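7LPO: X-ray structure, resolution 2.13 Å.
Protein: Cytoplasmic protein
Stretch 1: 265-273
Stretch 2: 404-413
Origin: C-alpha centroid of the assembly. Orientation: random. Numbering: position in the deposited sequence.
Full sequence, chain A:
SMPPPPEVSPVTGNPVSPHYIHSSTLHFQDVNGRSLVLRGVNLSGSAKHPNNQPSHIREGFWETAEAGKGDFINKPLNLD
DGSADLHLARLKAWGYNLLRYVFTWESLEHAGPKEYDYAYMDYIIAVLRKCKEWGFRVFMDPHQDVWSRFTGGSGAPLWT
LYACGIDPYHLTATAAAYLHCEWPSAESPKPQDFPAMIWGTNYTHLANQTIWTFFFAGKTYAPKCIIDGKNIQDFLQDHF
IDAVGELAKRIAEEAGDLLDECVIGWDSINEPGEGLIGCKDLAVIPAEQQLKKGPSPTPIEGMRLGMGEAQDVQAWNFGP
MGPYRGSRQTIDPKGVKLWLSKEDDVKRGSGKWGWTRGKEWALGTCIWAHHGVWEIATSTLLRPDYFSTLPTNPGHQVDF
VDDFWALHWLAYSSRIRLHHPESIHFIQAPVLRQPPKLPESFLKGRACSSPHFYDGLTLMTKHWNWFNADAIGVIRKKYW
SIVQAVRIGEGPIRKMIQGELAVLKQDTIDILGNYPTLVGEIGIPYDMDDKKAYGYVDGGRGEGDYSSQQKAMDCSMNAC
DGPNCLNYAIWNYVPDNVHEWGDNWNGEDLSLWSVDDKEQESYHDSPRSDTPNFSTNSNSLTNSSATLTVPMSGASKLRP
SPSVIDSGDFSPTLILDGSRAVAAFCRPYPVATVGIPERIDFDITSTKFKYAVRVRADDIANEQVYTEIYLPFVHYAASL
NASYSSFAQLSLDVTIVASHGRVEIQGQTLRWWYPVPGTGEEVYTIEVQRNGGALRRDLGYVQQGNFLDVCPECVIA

Stretch 1 265-273: GWDSINEPG
Stretch 2 (404-413) FWALHWLAYS

Residues 404–413 lie within a continuous helix, whose backbone hydrogen bonds include Trp409 N to Trp405 O (2.9 Å) and Tyr412 N to His408 O (2.9 Å). Against it runs a largely extended segment, interrupted by a left-handed residue at Glu271 (phi/psi 33/63): 265–267 end a strand and 268–273 continue as loop or turn, with phi/psi of -85/175 at Ser268 and -52/132 at Ile269. In register, Ser268 CA lies 7.2 Å from Trp409 CA and Pro272 CA 8.5 Å from Trp405 CA, so the two chains run in opposite directions. The contact buries 332 Å² in total.

Tyr412 contributes most. Its CA-to-CB bond points toward the strand, and chi1 of 174° (t) with chi2 of 81° carries the hydroxyl to the backbone, where Tyr412 OH donates a weak hydrogen bond to Asp267 O at 2.7 Å. The CA-to-CB bond of Asp267 points away from the helix; its carbonyl oxygen is the atom that Tyr412 OH reaches. The same hydroxyl approaches the m rotamer of Trp266 (CB to Tyr412 OH, 4.0 Å), while Tyr412 CE2 packs 3.8 Å from Ser268 CA.

Ser268, chi1 57° (p), touches three helix residues spaced about one turn apart. Besides Tyr412, its CB meets the edge of the Trp409 ring at CD1 (4.0 Å), and its OG lies at the edge of the Trp405 ring, 4.0 Å from CZ2. A water accepts hydrogen bonds from Ser268 OG (2.7 Å) and Trp405 NE1 (3.0 Å) and donates to Ile269 O (2.6 Å), linking the indole to the loop.

Trp405 (chi1 179°, t; chi2 83°) also packs against Pro272, whose CG is 3.8 Å from Trp405 CD1. His408 NE2 lies 3.8 Å from CG2 of Ile269 (chi1 t, chi2 t); a second water bridges His408 NE2 (2.7 Å) and Ile269 N (2.8 Å), accepting from the latter.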

ATOM      1  N   GLY A 265     -10.624  -9.493  -6.877  1.00 18.13           N
ATOM      2  CA  GLY A 265     -11.257  -8.251  -6.472  1.00 16.61           C
ATOM      3  C   GLY A 265     -10.362  -7.061  -6.740  1.00 15.30           C
ATOM      4  O   GLY A 265      -9.263  -7.182  -7.296  1.00 13.91           O
ATOM      5  N   TRP A 266     -10.849  -5.899  -6.312  1.00 13.93           N
ATOM      6  CA  TRP A 266     -10.191  -4.630  -6.571  1.00 13.95           C
ATOM      7  C   TRP A 266     -10.069  -3.849  -5.273  1.00 16.05           C
ATOM      8  O   TRP A 266     -11.041  -3.736  -4.517  1.00 13.97           O
ATOM      9  CB  TRP A 266     -10.962  -3.812  -7.621  1.00 13.96           C
ATOM     10  CG  TRP A 266     -11.014  -4.489  -8.955  1.00 14.29           C
ATOM     11  CD1 TRP A 266     -11.750  -5.584  -9.281  1.00 13.93           C
ATOM     12  CD2 TRP A 266     -10.296  -4.120 -10.135  1.00 13.95           C
ATOM     13  NE1 TRP A 266     -11.538  -5.924 -10.588  1.00 13.92           N
ATOM     14  CE2 TRP A 266     -10.648  -5.041 -11.138  1.00 13.93           C
ATOM     15  CE3 TRP A 266      -9.399  -3.098 -10.440  1.00 13.97           C
ATOM     16  CZ2 TRP A 266     -10.122  -4.984 -12.419  1.00 13.93           C
ATOM     17  CZ3 TRP A 266      -8.871  -3.039 -11.708  1.00 13.97           C
ATOM     18  CH2 TRP A 266      -9.241  -3.972 -12.689  1.00 14.57           C
ATOM     19  N   ASP A 267      -8.865  -3.339  -5.012  1.00 17.67           N
ATOM     20  CA  ASP A 267      -8.632  -2.368  -3.956  1.00 18.22           C
ATOM     21  C   ASP A 267      -9.162  -1.005  -4.392  1.00 17.14           C
ATOM     22  O   ASP A 267      -9.299  -0.717  -5.585  1.00 16.75           O
ATOM     23  CB  ASP A 267      -7.138  -2.267  -3.642  1.00 20.31           C
ATOM     24  CG  ASP A 267      -6.847  -2.070  -2.148  1.00 21.84           C
ATOM     25  OD1 ASP A 267      -7.754  -1.677  -1.381  1.00 21.24           O
ATOM     26  OD2 ASP A 267      -5.687  -2.308  -1.745  1.00 22.39           O
ATOM     27  N   SER A 268      -9.475  -0.164  -3.410  1.00 19.86           N
ATOM     28  CA  SER A 268      -9.826   1.216  -3.712  1.00 19.73           C
ATOM     29  C   SER A 268      -8.550   2.052  -3.831  1.00 18.47           C
ATOM     30  O   SER A 268      -7.436   1.566  -3.625  1.00 14.50           O
ATOM     31  CB  SER A 268     -10.791   1.768  -2.665  1.00 21.85           C
ATOM     32  OG  SER A 268     -10.263   1.693  -1.367  1.00 22.91           O
ATOM     33  N   ILE A 269      -8.710   3.322  -4.204  1.00 14.14           N
ATOM     34  CA  ILE A 269      -7.560   4.171  -4.465  1.00 14.17           C
ATOM     35  C   ILE A 269      -6.604   4.124  -3.291  1.00 14.18           C
ATOM     36  O   ILE A 269      -7.001   4.292  -2.134  1.00 14.66           O
ATOM     37  CB  ILE A 269      -8.020   5.607  -4.756  1.00 14.21           C
ATOM     38  CG1 ILE A 269      -6.811   6.487  -5.068  1.00 14.24           C
ATOM     39  CG2 ILE A 269      -8.805   6.177  -3.604  1.00 14.23           C
ATOM     40  CD1 ILE A 269      -7.195   7.807  -5.727  1.00 14.28           C
ATOM     41  N   ASN A 270      -5.329   3.925  -3.594  1.00 14.18           N
ATOM     42  CA  ASN A 270      -4.331   3.686  -2.558  1.00 16.19           C
ATOM     43  C   ASN A 270      -4.076   4.940  -1.725  1.00 15.45           C
ATOM     44  O   ASN A 270      -3.924   6.037  -2.270  1.00 14.26           O
ATOM     45  CB  ASN A 270      -3.028   3.219  -3.200  1.00 14.54           C
ATOM     46  CG  ASN A 270      -1.971   2.860  -2.170  1.00 16.42           C
ATOM     47  OD1 ASN A 270      -2.084   1.847  -1.488  1.00 16.08           O
ATOM     48  ND2 ASN A 270      -0.942   3.693  -2.052  1.00 18.12           N
ATOM     49  N   GLU A 271      -4.042   4.761  -0.392  1.00 14.23           N
ATOM     50  CA  GLU A 271      -3.658   5.769   0.599  1.00 14.27           C
ATOM     51  C   GLU A 271      -4.041   7.185   0.196  1.00 14.31           C
ATOM     52  O   GLU A 271      -3.180   8.063   0.067  1.00 14.35           O
ATOM     53  CB  GLU A 271      -2.151   5.675   0.856  1.00 14.28           C
ATOM     54  CG  GLU A 271      -1.761   4.311   1.429  1.00 18.29           C
ATOM     55  CD  GLU A 271      -0.343   4.241   1.959  1.00 21.82           C
ATOM     56  OE1 GLU A 271       0.413   5.231   1.802  1.00 23.21           O
ATOM     57  OE2 GLU A 271       0.009   3.179   2.533  1.00 21.30           O
ATOM     58  N   PRO A 272      -5.329   7.451   0.051  1.00 15.37           N
ATOM     59  CA  PRO A 272      -5.759   8.740  -0.506  1.00 15.34           C
ATOM     60  C   PRO A 272      -5.430   9.909   0.408  1.00 14.40           C
ATOM     61  O   PRO A 272      -5.561   9.824   1.629  1.00 14.41           O
ATOM     62  CB  PRO A 272      -7.272   8.565  -0.661  1.00 17.70           C
ATOM     63  CG  PRO A 272      -7.628   7.520   0.354  1.00 19.77           C
ATOM     64  CD  PRO A 272      -6.460   6.567   0.378  1.00 17.49           C
ATOM     65  N   GLY A 273      -5.023  11.023  -0.196  1.00 15.71           N
ATOM     66  CA  GLY A 273      -4.763  12.223   0.575  1.00 15.70           C
ATOM     67  C   GLY A 273      -6.044  12.926   0.989  1.00 19.01           C
ATOM     68  O   GLY A 273      -7.068  12.866   0.306  1.00 15.71           O
ATOM     69  N   PHE A 404     -16.763  12.515   2.262  1.00 18.63           N
ATOM     70  CA  PHE A 404     -16.130  12.722   0.967  1.00 16.78           C
ATOM     71  C   PHE A 404     -15.464  11.459   0.442  1.00 16.01           C
ATOM     72  O   PHE A 404     -15.650  11.102  -0.725  1.00 16.38           O
ATOM     73  CB  PHE A 404     -15.117  13.862   1.065  1.00 14.94           C
ATOM     74  CG  PHE A 404     -15.739  15.189   1.405  1.00 14.61           C
ATOM     75  CD1 PHE A 404     -16.633  15.783   0.539  1.00 17.52           C
ATOM     76  CD2 PHE A 404     -15.429  15.841   2.586  1.00 15.56           C
ATOM     77  CE1 PHE A 404     -17.213  17.003   0.835  1.00 17.38           C
ATOM     78  CE2 PHE A 404     -16.020  17.069   2.894  1.00 16.01           C
ATOM     79  CZ  PHE A 404     -16.903  17.646   2.008  1.00 15.89           C
ATOM     80  N   TRP A 405     -14.696  10.764   1.281  1.00 14.60           N
ATOM     81  CA  TRP A 405     -14.085   9.526   0.816  1.00 14.38           C
ATOM     82  C   TRP A 405     -15.149   8.484   0.480  1.00 14.34           C
ATOM     83  O   TRP A 405     -15.095   7.836  -0.571  1.00 14.31           O
ATOM     84  CB  TRP A 405     -13.111   8.968   1.851  1.00 14.36           C
ATOM     85  CG  TRP A 405     -12.524   7.691   1.354  1.00 14.32           C
ATOM     86  CD1 TRP A 405     -11.466   7.546   0.499  1.00 14.30           C
ATOM     87  CD2 TRP A 405     -12.994   6.376   1.627  1.00 14.28           C
ATOM     88  NE1 TRP A 405     -11.239   6.219   0.240  1.00 14.26           N
ATOM     89  CE2 TRP A 405     -12.171   5.479   0.915  1.00 15.32           C
ATOM     90  CE3 TRP A 405     -14.036   5.865   2.402  1.00 15.32           C
ATOM     91  CZ2 TRP A 405     -12.348   4.105   0.968  1.00 17.86           C
ATOM     92  CZ3 TRP A 405     -14.205   4.493   2.458  1.00 16.91           C
ATOM     93  CH2 TRP A 405     -13.365   3.632   1.747  1.00 18.10           C
ATOM     94  N   ALA A 406     -16.128   8.305   1.366  1.00 14.48           N
ATOM     95  CA  ALA A 406     -17.121   7.258   1.158  1.00 14.39           C
ATOM     96  C   ALA A 406     -17.921   7.513  -0.111  1.00 16.72           C
ATOM     97  O   ALA A 406     -18.250   6.575  -0.847  1.00 15.87           O
ATOM     98  CB  ALA A 406     -18.043   7.160   2.371  1.00 14.41           C
ATOM     99  N   LEU A 407     -18.224   8.781  -0.393  1.00 16.85           N
ATOM    100  CA  LEU A 407     -18.967   9.112  -1.602  1.00 17.82           C
ATOM    101  C   LEU A 407     -18.173   8.745  -2.849  1.00 17.26           C
ATOM    102  O   LEU A 407     -18.723   8.186  -3.801  1.00 14.68           O
ATOM    103  CB  LEU A 407     -19.315  10.599  -1.599  1.00 23.38           C
ATOM    104  CG  LEU A 407     -20.196  11.127  -2.728  1.00 29.41           C
ATOM    105  CD1 LEU A 407     -21.458  10.314  -2.906  1.00 31.75           C
ATOM    106  CD2 LEU A 407     -20.529  12.593  -2.434  1.00 31.91           C
ATOM    107  N   HIS A 408     -16.871   9.041  -2.860  1.00 15.95           N
ATOM    108  CA  HIS A 408     -16.033   8.584  -3.965  1.00 15.37           C
ATOM    109  C   HIS A 408     -16.057   7.064  -4.068  1.00 17.25           C
ATOM    110  O   HIS A 408     -16.070   6.502  -5.171  1.00 15.67           O
ATOM    111  CB  HIS A 408     -14.591   9.077  -3.790  1.00 17.19           C
ATOM    112  CG  HIS A 408     -13.593   8.291  -4.585  1.00 14.75           C
ATOM    113  ND1 HIS A 408     -13.462   8.418  -5.951  1.00 14.75           N
ATOM    114  CD2 HIS A 408     -12.716   7.329  -4.213  1.00 16.68           C
ATOM    115  CE1 HIS A 408     -12.537   7.578  -6.383  1.00 14.72           C
ATOM    116  NE2 HIS A 408     -12.061   6.915  -5.346  1.00 14.70           N
ATOM    117  N   TRP A 409     -16.068   6.380  -2.921  1.00 14.25           N
ATOM    118  CA  TRP A 409     -15.994   4.924  -2.935  1.00 15.92           C
ATOM    119  C   TRP A 409     -17.251   4.296  -3.519  1.00 16.13           C
ATOM    120  O   TRP A 409     -17.169   3.248  -4.171  1.00 17.72           O
ATOM    121  CB  TRP A 409     -15.752   4.381  -1.531  1.00 14.20           C
ATOM    122  CG  TRP A 409     -15.722   2.876  -1.530  1.00 14.16           C
ATOM    123  CD1 TRP A 409     -14.637   2.078  -1.763  1.00 14.13           C
ATOM    124  CD2 TRP A 409     -16.830   1.997  -1.337  1.00 15.50           C
ATOM    125  NE1 TRP A 409     -15.000   0.760  -1.708  1.00 14.10           N
ATOM    126  CE2 TRP A 409     -16.344   0.681  -1.454  1.00 16.61           C
ATOM    127  CE3 TRP A 409     -18.190   2.193  -1.078  1.00 15.81           C
ATOM    128  CZ2 TRP A 409     -17.166  -0.430  -1.317  1.00 16.29           C
ATOM    129  CZ3 TRP A 409     -19.006   1.085  -0.949  1.00 16.72           C
ATOM    130  CH2 TRP A 409     -18.492  -0.207  -1.063  1.00 17.21           C
ATOM    131  N   LEU A 410     -18.417   4.910  -3.303  1.00 16.09           N
ATOM    132  CA  LEU A 410     -19.636   4.395  -3.916  1.00 18.52           C
ATOM    133  C   LEU A 410     -19.525   4.418  -5.432  1.00 18.33           C
ATOM    134  O   LEU A 410     -19.797   3.409  -6.097  1.00 19.84           O
ATOM    135  CB  LEU A 410     -20.850   5.197  -3.460  1.00 20.73           C
ATOM    136  CG  LEU A 410     -21.108   5.216  -1.951  1.00 26.61           C
ATOM    137  CD1 LEU A 410     -22.200   6.271  -1.655  1.00 30.76           C
ATOM    138  CD2 LEU A 410     -21.517   3.869  -1.395  1.00 27.40           C
ATOM    139  N   ALA A 411     -19.112   5.565  -5.992  1.00 18.12           N
ATOM    140  CA  ALA A 411     -18.935   5.697  -7.437  1.00 18.84           C
ATOM    141  C   ALA A 411     -17.892   4.720  -7.962  1.00 18.87           C
ATOM    142  O   ALA A 411     -18.103   4.055  -8.985  1.00 21.79           O
ATOM    143  CB  ALA A 411     -18.536   7.132  -7.794  1.00 18.74           C
ATOM    144  N   TYR A 412     -16.743   4.638  -7.289  1.00 17.11           N
ATOM    145  CA  TYR A 412     -15.690   3.725  -7.727  1.00 15.17           C
ATOM    146  C   TYR A 412     -16.178   2.282  -7.699  1.00 14.86           C
ATOM    147  O   TYR A 412     -16.062   1.555  -8.691  1.00 14.09           O
ATOM    148  CB  TYR A 412     -14.449   3.894  -6.843  1.00 14.63           C
ATOM    149  CG  TYR A 412     -13.355   2.885  -7.116  1.00 15.78           C
ATOM    150  CD1 TYR A 412     -12.477   3.062  -8.168  1.00 14.79           C
ATOM    151  CD2 TYR A 412     -13.207   1.743  -6.324  1.00 16.36           C
ATOM    152  CE1 TYR A 412     -11.477   2.150  -8.433  1.00 15.11           C
ATOM    153  CE2 TYR A 412     -12.201   0.815  -6.592  1.00 15.56           C
ATOM    154  CZ  TYR A 412     -11.342   1.032  -7.653  1.00 16.15           C
ATOM    155  OH  TYR A 412     -10.329   0.141  -7.939  1.00 18.05           O
ATOM    156  N   SER A 413     -16.743   1.853  -6.565  1.00 16.63           N
ATOM    157  CA  SER A 413     -17.094   0.446  -6.401  1.00 17.50           C
ATOM    158  C   SER A 413     -18.188   0.024  -7.381  1.00 17.39           C
ATOM    159  O   SER A 413     -18.175  -1.106  -7.882  1.00 18.23           O
ATOM    160  CB  SER A 413     -17.513   0.179  -4.953  1.00 17.61           C
ATOM    161  OG  SER A 413     -18.688   0.884  -4.600  1.00 20.51           O
TER
HETATM  162  O   HOH W   1      -9.289   4.137  -0.829  1.00 14.20           O
HETATM  163  O   HOH W   2     -11.132   4.343  -5.197  1.00 16.96           O